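Local coordinates for ribulose-bisphosphate carboxylase (Alicyclobacillus acidocaldarius subsp. acidocaldarius, PDB 4NAS), which belongs to the RuBisCO large-chain family, pairing an N-terminal domain with a TIM-barrel domain that holds a carboxylated lysine at a calcium site, at residues Ala12-Lys23 against Asp71-Tyr82; Arg293-Ser304 against His329-Ile340. One frame throughout, in Å; residues are numbered along the deposited sequence.

Contact 1: residues Ala12-Lys23 against Asp71-Tyr82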
loop_
_atom_site.group_PDB
_atom_site.type_symbol
_atom_site.label_atom_id
_atom_site.label_comp_id
_atom_site.label_asym_id
_atom_site.label_seq_id
_atom_site.Cartn_x
_atom_site.Cartn_y
_atom_site.Cartn_z
ATOM N N ALA B 12 -23.964 6.233 1.167
ATOM C CA ALA B 12 -22.614 6.776 1.272
ATOM C C ALA B 12 -21.710 5.945 2.173
ATOM O O ALA B 12 -22.176 5.253 3.062
ATOM C CB ALA B 12 -22.667 8.210 1.787
ATOM N N VAL B 13 -20.414 6.008 1.926
ATOM C CA VAL B 13 -19.427 5.436 2.834
ATOM C C VAL B 13 -19.215 6.422 3.964
ATOM O O VAL B 13 -18.902 7.583 3.707
ATOM C CB VAL B 13 -18.074 5.236 2.113
ATOM C CG1 VAL B 13 -16.966 4.866 3.110
ATOM C CG2 VAL B 13 -18.213 4.186 1.031
ATOM N N VAL B 14 -19.393 5.987 5.204
ATOM C CA VAL B 14 -19.136 6.883 6.328
ATOM C C VAL B 14 -17.834 6.475 7.015
ATOM O O VAL B 14 -17.721 5.376 7.593
ATOM C CB VAL B 14 -20.296 6.904 7.341
ATOM C CG1 VAL B 14 -20.006 7.900 8.439
ATOM C CG2 VAL B 14 -21.612 7.264 6.627
ATOM N N ALA B 15 -16.852 7.361 6.927
ATOM C CA ALA B 15 -15.557 7.146 7.549
ATOM C C ALA B 15 -15.435 7.941 8.847
ATOM O O ALA B 15 -15.855 9.091 8.924
ATOM C CB ALA B 15 -14.446 7.535 6.588
ATOM N N THR B 16 -14.861 7.300 9.860
ATOM C CA THR B 16 -14.564 7.920 11.137
ATOM C C THR B 16 -13.069 8.077 11.245
ATOM O O THR B 16 -12.338 7.085 11.101
ATOM C CB THR B 16 -15.019 7.029 12.297
ATOM O OG1 THR B 16 -16.429 6.819 12.219
ATOM C CG2 THR B 16 -14.674 7.669 13.646
ATOM N N TYR B 17 -12.623 9.315 11.483
ATOM C CA TYR B 17 -11.206 9.635 11.669
ATOM C C TYR B 17 -10.943 10.059 13.103
ATOM O O TYR B 17 -11.781 10.707 13.719
ATOM C CB TYR B 17 -10.769 10.781 10.738
ATOM C CG TYR B 17 -11.115 10.519 9.303
ATOM C CD1 TYR B 17 -10.235 9.805 8.472
ATOM C CD2 TYR B 17 -12.322 10.947 8.776
ATOM C CE1 TYR B 17 -10.562 9.547 7.164
ATOM C CE2 TYR B 17 -12.657 10.699 7.459
ATOM C CZ TYR B 17 -11.783 10.005 6.660
ATOM O OH TYR B 17 -12.107 9.760 5.347
ATOM N N ARG B 18 -9.788 9.661 13.625
ATOM C CA ARG B 18 -9.272 10.181 14.887
ATOM C C ARG B 18 -8.154 11.149 14.528
ATOM O O ARG B 18 -7.216 10.778 13.810
ATOM C CB ARG B 18 -8.661 9.045 15.731
ATOM C CG ARG B 18 -8.035 9.536 17.058
ATOM C CD ARG B 18 -6.927 8.597 17.554
ATOM N NE ARG B 18 -6.379 9.002 18.852
ATOM C CZ ARG B 18 -5.333 9.813 19.022
ATOM N NH1 ARG B 18 -4.700 10.333 17.978
ATOM N NH2 ARG B 18 -4.916 10.108 20.244
ATOM N N LEU B 19 -8.218 12.372 15.038
ATOM C CA LEU B 19 -7.215 13.381 14.686
ATOM C C LEU B 19 -6.968 14.366 15.823
ATOM O O LEU B 19 -7.807 14.520 16.721
ATOM C CB LEU B 19 -7.630 14.134 13.423
ATOM C CG LEU B 19 -9.024 14.784 13.396
ATOM C CD1 LEU B 19 -9.034 16.177 14.000
ATOM C CD2 LEU B 19 -9.589 14.832 11.986
ATOM N N ARG B 20 -5.813 15.029 15.771
ATOM C CA ARG B 20 -5.475 16.077 16.732
ATOM C C ARG B 20 -5.510 17.437 16.035
ATOM O O ARG B 20 -5.009 17.579 14.922
ATOM C CB ARG B 20 -4.090 15.819 17.331
ATOM C CG ARG B 20 -3.607 16.899 18.272
ATOM C CD ARG B 20 -2.294 16.514 18.926
ATOM N NE ARG B 20 -1.825 17.560 19.832
ATOM C CZ ARG B 20 -1.264 17.338 21.021
ATOM N NH1 ARG B 20 -1.107 16.099 21.465
ATOM N NH2 ARG B 20 -0.872 18.362 21.774
ATOM N N ASP B 21 -6.108 18.436 16.678
ATOM C CA ASP B 21 -6.165 19.773 16.098
ATOM C C ASP B 21 -6.642 20.757 17.148
ATOM O O ASP B 21 -6.742 20.409 18.324
ATOM C CB ASP B 21 -7.103 19.805 14.892
ATOM C CG ASP B 21 -6.675 20.816 13.839
ATOM O OD1 ASP B 21 -6.210 21.915 14.207
ATOM O OD2 ASP B 21 -6.808 20.508 12.632
ATOM N N ARG B 22 -6.927 21.987 16.730
ATOM C CA ARG B 22 -7.485 22.982 17.640
ATOM C C ARG B 22 -9.007 22.981 17.543
ATOM O O ARG B 22 -9.573 22.749 16.470
ATOM C CB ARG B 22 -6.920 24.373 17.355
ATOM C CG ARG B 22 -5.412 24.438 17.447
ATOM C CD ARG B 22 -4.915 25.850 17.724
ATOM N NE ARG B 22 -5.311 26.337 19.046
ATOM C CZ ARG B 22 -4.772 25.923 20.190
ATOM N NH1 ARG B 22 -5.192 26.427 21.342
ATOM N NH2 ARG B 22 -3.820 24.996 20.184
ATOM N N LYS B 23 -9.662 23.236 18.672
ATOM C CA LYS B 23 -11.113 23.105 18.774
ATOM C C LYS B 23 -11.905 23.939 17.766
ATOM O O LYS B 23 -12.871 23.449 17.171
ATOM C CB LYS B 23 -11.575 23.443 20.190
ATOM C CG LYS B 23 -11.829 22.235 21.068
ATOM C CD LYS B 23 -12.470 22.675 22.377
ATOM C CE LYS B 23 -13.737 23.480 22.122
ATOM N NZ LYS B 23 -14.270 24.097 23.370
ATOM N N ASP B 71 -2.100 22.093 26.225
ATOM C CA ASP B 71 -1.537 23.000 25.226
ATOM C C ASP B 71 -2.596 23.536 24.252
ATOM O O ASP B 71 -2.271 24.236 23.297
ATOM C CB ASP B 71 -0.343 22.374 24.487
ATOM C CG ASP B 71 -0.720 21.159 23.655
ATOM O OD1 ASP B 71 -1.921 20.936 23.389
ATOM O OD2 ASP B 71 0.209 20.430 23.243
ATOM N N GLY B 72 -3.860 23.191 24.497
ATOM C CA GLY B 72 -4.967 23.739 23.730
ATOM C C GLY B 72 -5.407 22.853 22.578
ATOM O O GLY B 72 -6.441 23.105 21.952
ATOM N N ASP B 73 -4.631 21.811 22.296
ATOM C CA ASP B 73 -5.000 20.861 21.256
ATOM C C ASP B 73 -6.128 19.957 21.721
ATOM O O ASP B 73 -6.277 19.674 22.914
ATOM C CB ASP B 73 -3.806 19.989 20.858
ATOM C CG ASP B 73 -2.866 20.680 19.895
ATOM O OD1 ASP B 73 -3.082 21.868 19.572
ATOM O OD2 ASP B 73 -1.894 20.027 19.469
ATOM N N VAL B 74 -6.910 19.482 20.759
ATOM C CA VAL B 74 -7.973 18.543 21.041
ATOM C C VAL B 74 -7.701 17.229 20.289
ATOM O O VAL B 74 -7.064 17.224 19.230
ATOM C CB VAL B 74 -9.337 19.152 20.629
ATOM C CG1 VAL B 74 -9.515 19.145 19.118
ATOM C CG2 VAL B 74 -10.456 18.416 21.270
ATOM N N VAL B 75 -8.132 16.109 20.850
ATOM C CA VAL B 75 -8.223 14.895 20.047
ATOM C C VAL B 75 -9.696 14.674 19.792
ATOM O O VAL B 75 -10.509 14.707 20.713
ATOM C CB VAL B 75 -7.585 13.670 20.709
ATOM C CG1 VAL B 75 -7.920 12.403 19.919
ATOM C CG2 VAL B 75 -6.083 13.849 20.784
ATOM N N ALA B 76 -10.046 14.493 18.528
ATOM C CA ALA B 76 -11.439 14.378 18.159
ATOM C C ALA B 76 -11.670 13.283 17.138
ATOM O O ALA B 76 -10.736 12.831 16.452
ATOM C CB ALA B 76 -11.956 15.713 17.631
ATOM N N GLU B 77 -12.920 12.842 17.063
ATOM C CA GLU B 77 -13.366 11.985 15.982
ATOM C C GLU B 77 -14.283 12.796 15.086
ATOM O O GLU B 77 -15.084 13.603 15.558
ATOM C CB GLU B 77 -14.113 10.764 16.511
ATOM C CG GLU B 77 -13.184 9.678 17.035
ATOM C CD GLU B 77 -13.924 8.431 17.449
ATOM O OE1 GLU B 77 -15.164 8.397 17.299
ATOM O OE2 GLU B 77 -13.262 7.485 17.929
ATOM N N ILE B 78 -14.141 12.597 13.785
ATOM C CA ILE B 78 -15.004 13.252 12.824
ATOM C C ILE B 78 -15.539 12.148 11.944
ATOM O O ILE B 78 -14.785 11.240 11.596
ATOM C CB ILE B 78 -14.200 14.238 11.984
ATOM C CG1 ILE B 78 -13.751 15.410 12.853
ATOM C CG2 ILE B 78 -15.013 14.733 10.809
ATOM C CD1 ILE B 78 -12.773 16.316 12.170
ATOM N N ASP B 79 -16.832 12.198 11.623
ATOM C CA ASP B 79 -17.428 11.255 10.674
ATOM C C ASP B 79 -17.757 12.005 9.383
ATOM O O ASP B 79 -18.420 13.043 9.433
ATOM C CB ASP B 79 -18.735 10.652 11.230
ATOM C CG ASP B 79 -18.539 9.851 12.517
ATOM O OD1 ASP B 79 -17.457 9.280 12.743
ATOM O OD2 ASP B 79 -19.510 9.778 13.302
ATOM N N ILE B 80 -17.296 11.499 8.239
ATOM C CA ILE B 80 -17.598 12.115 6.938
ATOM C C ILE B 80 -18.328 11.111 6.025
ATOM O O ILE B 80 -17.918 9.944 5.928
ATOM C CB ILE B 80 -16.315 12.603 6.216
ATOM C CG1 ILE B 80 -15.513 13.575 7.091
ATOM C CG2 ILE B 80 -16.653 13.250 4.877
ATOM C CD1 ILE B 80 -16.279 14.855 7.468
ATOM N N ALA B 81 -19.416 11.548 5.387
ATOM C CA ALA B 81 -20.147 10.708 4.433
ATOM C C ALA B 81 -19.755 11.025 2.983
ATOM O O ALA B 81 -19.889 12.165 2.537
ATOM C CB ALA B 81 -21.646 10.863 4.621
ATOM N N TYR B 82 -19.267 10.012 2.270
ATOM C CA TYR B 82 -18.864 10.127 0.862
ATOM C C TYR B 82 -19.839 9.365 -0.023
ATOM O O TYR B 82 -19.885 8.134 0.023
ATOM C CB TYR B 82 -17.467 9.526 0.638
ATOM C CG TYR B 82 -16.379 10.179 1.451
ATOM C CD1 TYR B 82 -16.125 9.762 2.760
ATOM C CD2 TYR B 82 -15.601 11.206 0.927
ATOM C CE1 TYR B 82 -15.145 10.348 3.513
ATOM C CE2 TYR B 82 -14.589 11.790 1.690
ATOM C CZ TYR B 82 -14.377 11.351 2.985
ATOM O OH TYR B 82 -13.404 11.898 3.782
#
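Two arginines of one strand, R20 and R22, meet two aspartates, D71 in the turn leading into the neighbouring strand and D73 where that strand begins, in a salt-bridge network at one end of an otherwise regular antiparallel pair. R20 reaches out toward its neighbour with its chain extended, CG trans to the backbone N (chi1 176°), which carries the guanidinium to both carboxylates. NE meets D73 OD2 in a salt bridge modelled at 2.5 Å, a length short enough to be doubtful. NH2 meets D71 OD2 in the guanidinium plane at 2.8 Å, with the D71 carboxylate plane turned 66° from it. D73 also uses its other oxygen, OD1, toward R22 NH2 at 3.3 Å, and D71 OD1 accepts from D73 N, an Asx turn. From V13–Y82 to D21–V74, hydrogen-bonded and non-hydrogen-bonded pairs alternate, joining two strands of the mixed sheet in the N-terminal domain. On one face T16 OG1 donates to D79 OD1 at 2.7 Å from above the carboxylate plane, and R64 of strand 59-68 bridges both D79 and E77. The other face is largely apolar: L19 CD2 packs on I78 CD1 at 3.5 Å, and the Y17 hydroxyl bonds V98 O of helix 91-99. Such two-sidedness implies a sheet whose helix-covered face is held by hydrophobic contact, while hydrogen bonds and salt bridges join strands on the other face and at the charged end.

Contact 2: residues Arg293-Ser304 against His329-Ile340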
loop_
_atom_site.group_PDB
_atom_site.type_symbol
_atom_site.label_atom_id
_atom_site.label_comp_id
_atom_site.label_asym_id
_atom_site.label_seq_id
_atom_site.Cartn_x
_atom_site.Cartn_y
_atom_site.Cartn_z
ATOM N N ARG B 293 -11.517 -9.481 3.567
ATOM C CA ARG B 293 -12.718 -10.229 3.190
ATOM C C ARG B 293 -13.277 -9.702 1.854
ATOM O O ARG B 293 -13.675 -10.470 0.966
ATOM C CB ARG B 293 -13.774 -10.178 4.313
ATOM C CG ARG B 293 -15.065 -10.918 4.004
ATOM C CD ARG B 293 -15.966 -10.923 5.243
ATOM N NE ARG B 293 -17.115 -11.808 5.087
ATOM C CZ ARG B 293 -18.097 -11.915 5.976
ATOM N NH1 ARG B 293 -19.113 -12.741 5.748
ATOM N NH2 ARG B 293 -18.077 -11.171 7.072
ATOM N N LEU B 294 -13.272 -8.391 1.690
ATOM C CA LEU B 294 -13.804 -7.813 0.454
ATOM C C LEU B 294 -12.958 -8.219 -0.748
ATOM O O LEU B 294 -13.481 -8.488 -1.825
ATOM C CB LEU B 294 -13.827 -6.292 0.546
ATOM C CG LEU B 294 -14.784 -5.674 1.574
ATOM C CD1 LEU B 294 -14.622 -4.124 1.633
ATOM C CD2 LEU B 294 -16.210 -6.068 1.261
ATOM N N ALA B 295 -11.644 -8.250 -0.539
ATOM C CA ALA B 295 -10.688 -8.547 -1.597
ATOM C C ALA B 295 -10.706 -10.028 -1.990
ATOM O O ALA B 295 -10.313 -10.373 -3.102
ATOM C CB ALA B 295 -9.280 -8.108 -1.173
ATOM N N GLY B 296 -11.137 -10.904 -1.078
ATOM C CA GLY B 296 -11.341 -12.307 -1.420
ATOM C C GLY B 296 -10.497 -13.340 -0.676
ATOM O O GLY B 296 -10.387 -14.482 -1.108
ATOM N N ALA B 297 -9.903 -12.958 0.447
ATOM C CA ALA B 297 -9.125 -13.923 1.229
ATOM C C ALA B 297 -10.072 -15.011 1.736
ATOM O O ALA B 297 -11.174 -14.725 2.208
ATOM C CB ALA B 297 -8.501 -13.241 2.379
ATOM N N ASP B 298 -9.669 -16.264 1.617
ATOM C CA ASP B 298 -10.478 -17.322 2.210
ATOM C C ASP B 298 -9.970 -17.654 3.611
ATOM O O ASP B 298 -10.703 -18.190 4.443
ATOM C CB ASP B 298 -10.467 -18.562 1.329
ATOM C CG ASP B 298 -11.039 -18.295 -0.037
ATOM O OD1 ASP B 298 -12.272 -18.206 -0.132
ATOM O OD2 ASP B 298 -10.254 -18.158 -1.004
ATOM N N ILE B 299 -8.697 -17.363 3.834
ATOM C CA ILE B 299 -8.065 -17.540 5.129
ATOM C C ILE B 299 -7.277 -16.286 5.399
ATOM O O ILE B 299 -6.523 -15.808 4.530
ATOM C CB ILE B 299 -7.095 -18.747 5.142
ATOM C CG1 ILE B 299 -7.832 -20.033 4.744
ATOM C CG2 ILE B 299 -6.490 -18.923 6.541
ATOM C CD1 ILE B 299 -6.905 -21.180 4.428
ATOM N N GLY B 300 -7.423 -15.747 6.603
ATOM C CA GLY B 300 -6.739 -14.508 6.922
ATOM C C GLY B 300 -5.802 -14.682 8.112
ATOM O O GLY B 300 -6.235 -15.070 9.193
ATOM N N ILE B 301 -4.522 -14.391 7.894
ATOM C CA ILE B 301 -3.482 -14.491 8.913
ATOM C C ILE B 301 -3.307 -13.102 9.534
ATOM O O ILE B 301 -3.223 -12.120 8.813
ATOM C CB ILE B 301 -2.138 -14.903 8.254
ATOM C CG1 ILE B 301 -2.250 -16.280 7.584
ATOM C CG2 ILE B 301 -0.971 -14.792 9.260
ATOM C CD1 ILE B 301 -1.025 -16.654 6.733
ATOM N N PHE B 302 -3.281 -13.021 10.860
ATOM C CA PHE B 302 -3.140 -11.742 11.566
ATOM C C PHE B 302 -2.464 -12.031 12.911
ATOM O O PHE B 302 -2.477 -13.186 13.370
ATOM C CB PHE B 302 -4.525 -11.048 11.750
ATOM C CG PHE B 302 -5.557 -11.911 12.438
ATOM C CD1 PHE B 302 -6.353 -12.778 11.706
ATOM C CD2 PHE B 302 -5.705 -11.879 13.828
ATOM C CE1 PHE B 302 -7.288 -13.591 12.343
ATOM C CE2 PHE B 302 -6.644 -12.696 14.479
ATOM C CZ PHE B 302 -7.432 -13.559 13.735
ATOM N N PRO B 303 -1.807 -11.023 13.529
ATOM C CA PRO B 303 -1.110 -11.272 14.802
ATOM C C PRO B 303 -2.075 -11.677 15.909
ATOM O O PRO B 303 -3.102 -11.000 16.047
ATOM C CB PRO B 303 -0.485 -9.900 15.127
ATOM C CG PRO B 303 -0.306 -9.262 13.826
ATOM C CD PRO B 303 -1.429 -9.720 12.946
ATOM N N SER B 304 -1.776 -12.754 16.651
ATOM C CA SER B 304 -2.649 -13.224 17.740
ATOM C C SER B 304 -2.498 -12.354 18.981
ATOM O O SER B 304 -1.557 -11.566 19.080
ATOM C CB SER B 304 -2.322 -14.660 18.159
ATOM O OG SER B 304 -1.126 -14.695 18.951
ATOM N N HIS B 329 -21.081 -11.554 1.403
ATOM C CA HIS B 329 -19.903 -12.364 1.084
ATOM C C HIS B 329 -19.777 -13.509 2.089
ATOM O O HIS B 329 -20.306 -13.424 3.199
ATOM C CB HIS B 329 -18.641 -11.501 1.068
ATOM C CG HIS B 329 -18.732 -10.334 0.139
ATOM N ND1 HIS B 329 -19.187 -10.452 -1.159
ATOM C CD2 HIS B 329 -18.462 -9.018 0.321
ATOM C CE1 HIS B 329 -19.185 -9.263 -1.737
ATOM N NE2 HIS B 329 -18.758 -8.373 -0.859
ATOM N N LYS B 330 -19.093 -14.572 1.680
ATOM C CA LYS B 330 -18.749 -15.686 2.556
ATOM C C LYS B 330 -17.823 -15.232 3.690
ATOM O O LYS B 330 -17.020 -14.305 3.521
ATOM C CB LYS B 330 -18.033 -16.797 1.757
ATOM C CG LYS B 330 -18.853 -17.443 0.617
ATOM C CD LYS B 330 -17.951 -18.379 -0.175
ATOM C CE LYS B 330 -18.722 -19.378 -1.017
ATOM N NZ LYS B 330 -19.425 -18.700 -2.108
ATOM N N PRO B 331 -17.915 -15.905 4.847
ATOM C CA PRO B 331 -17.026 -15.653 5.991
ATOM C C PRO B 331 -15.630 -16.231 5.769
ATOM O O PRO B 331 -15.431 -17.153 4.970
ATOM C CB PRO B 331 -17.733 -16.382 7.139
ATOM C CG PRO B 331 -18.420 -17.500 6.465
ATOM C CD PRO B 331 -18.906 -16.958 5.154
ATOM N N VAL B 332 -14.669 -15.677 6.484
ATOM C CA VAL B 332 -13.262 -15.980 6.277
ATOM C C VAL B 332 -12.750 -16.740 7.495
ATOM O O VAL B 332 -13.181 -16.466 8.607
ATOM C CB VAL B 332 -12.448 -14.686 6.125
ATOM C CG1 VAL B 332 -10.951 -14.989 5.921
ATOM C CG2 VAL B 332 -13.012 -13.851 4.982
ATOM N N LEU B 333 -11.838 -17.687 7.278
ATOM C CA LEU B 333 -11.206 -18.416 8.376
ATOM C C LEU B 333 -10.082 -17.586 8.972
ATOM O O LEU B 333 -9.188 -17.161 8.258
ATOM C CB LEU B 333 -10.621 -19.750 7.870
ATOM C CG LEU B 333 -11.520 -20.976 7.734
ATOM C CD1 LEU B 333 -10.840 -22.017 6.831
ATOM C CD2 LEU B 333 -11.797 -21.575 9.114
ATOM N N PRO B 334 -10.131 -17.334 10.280
ATOM C CA PRO B 334 -9.014 -16.645 10.936
ATOM C C PRO B 334 -7.846 -17.581 11.240
ATOM O O PRO B 334 -8.028 -18.733 11.713
ATOM C CB PRO B 334 -9.634 -16.122 12.236
ATOM C CG PRO B 334 -10.791 -17.033 12.493
ATOM C CD PRO B 334 -11.297 -17.499 11.164
ATOM N N ALA B 335 -6.646 -17.095 10.959
ATOM C CA ALA B 335 -5.430 -17.856 11.229
ATOM C C ALA B 335 -4.471 -17.007 12.081
ATOM O O ALA B 335 -3.492 -16.450 11.567
ATOM C CB ALA B 335 -4.780 -18.260 9.927
ATOM N N PRO B 336 -4.781 -16.867 13.378
ATOM C CA PRO B 336 -3.984 -15.974 14.220
ATOM C C PRO B 336 -2.590 -16.555 14.441
ATOM O O PRO B 336 -2.427 -17.773 14.613
ATOM C CB PRO B 336 -4.806 -15.881 15.511
ATOM C CG PRO B 336 -5.650 -17.125 15.521
ATOM C CD PRO B 336 -5.919 -17.463 14.102
ATOM N N SER B 337 -1.590 -15.682 14.404
ATOM C CA SER B 337 -0.205 -16.108 14.365
ATOM C C SER B 337 0.530 -15.678 15.636
ATOM O O SER B 337 0.115 -14.718 16.305
ATOM C CB SER B 337 0.489 -15.530 13.120
ATOM O OG SER B 337 0.588 -14.103 13.179
ATOM N N ALA B 338 1.612 -16.401 15.942
ATOM C CA ALA B 338 2.481 -16.178 17.115
ATOM C C ALA B 338 1.945 -16.702 18.454
ATOM O O ALA B 338 0.797 -16.478 18.820
ATOM C CB ALA B 338 2.937 -14.717 17.230
ATOM N N GLY B 339 2.791 -17.430 19.179
ATOM C CA GLY B 339 2.383 -17.950 20.470
ATOM C C GLY B 339 1.413 -19.112 20.351
ATOM O O GLY B 339 0.712 -19.442 21.299
ATOM N N ILE B 340 1.369 -19.735 19.180
ATOM C CA ILE B 340 0.462 -20.849 18.945
ATOM C C ILE B 340 1.143 -22.180 19.303
ATOM O O ILE B 340 1.989 -22.650 18.559
ATOM C CB ILE B 340 0.040 -20.891 17.469
ATOM C CG1 ILE B 340 -0.471 -19.515 17.018
ATOM C CG2 ILE B 340 -0.982 -22.004 17.218
ATOM C CD1 ILE B 340 -1.708 -18.990 17.787
#
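Strands 299-303 and 333-337 run parallel, their axes 4.5 Å apart at closest approach and inclined by 29°. L333 N donates to D298 O, and G300 N in turn donates to L333 O at 2.8 Å, nearly in line with that carbonyl; A335 N to G300 O and S337 N to F302 O carry the pairing onward. Beyond the strands S304 takes over, its N bonded to S337 O and its OG giving a 2.6 Å bond to A338 O. These strands, with helix 313-324 between them, form a beta-alpha-beta unit of the TIM barrel, the repeating element of that fold. F302 lies alongside two prolines: P334 CB comes to the ring edge, 3.5 Å from CE1, whereas P336 places its CA over the centre of one face. CG of F302 sits between its own N and carbonyl carbon (chi1 55°), turning the ring back over the neighbouring strand. On the opposite face I299 CG2 packs against A335 CB at 3.9 Å, and V357 of strand 357-359 touches both residues. Before the strands, R293 stretches from the end of helix 284-295, sliding past V332, with CG 3.7 Å from V332 CG2. Its NE bonds K330 O and its NH1 H329 O, both at 2.9 Å and both from above the carbonyl planes, while NH2 bonds the carbonyls of A325 and H322.

The centre of contact 2 lies about 4 Å from the centre of the chain, that of contact 1 about 27 Å; contact 2 is mostly buried, contact 1 only partly, with exposed residues at its charged end. They share no helix or strand: one belongs to the mixed sheet of the N-terminal domain, the other to the parallel barrel sheet, and their nearest atoms remain about 9 Å apart. Antiparallel pairing in contact 1 is supplemented by acid–base bridges, whereas contact 2 adds to its parallel backbone bonds the packing of aliphatic side chains, prolines and F302, its arginine spent on backbone carbonyls.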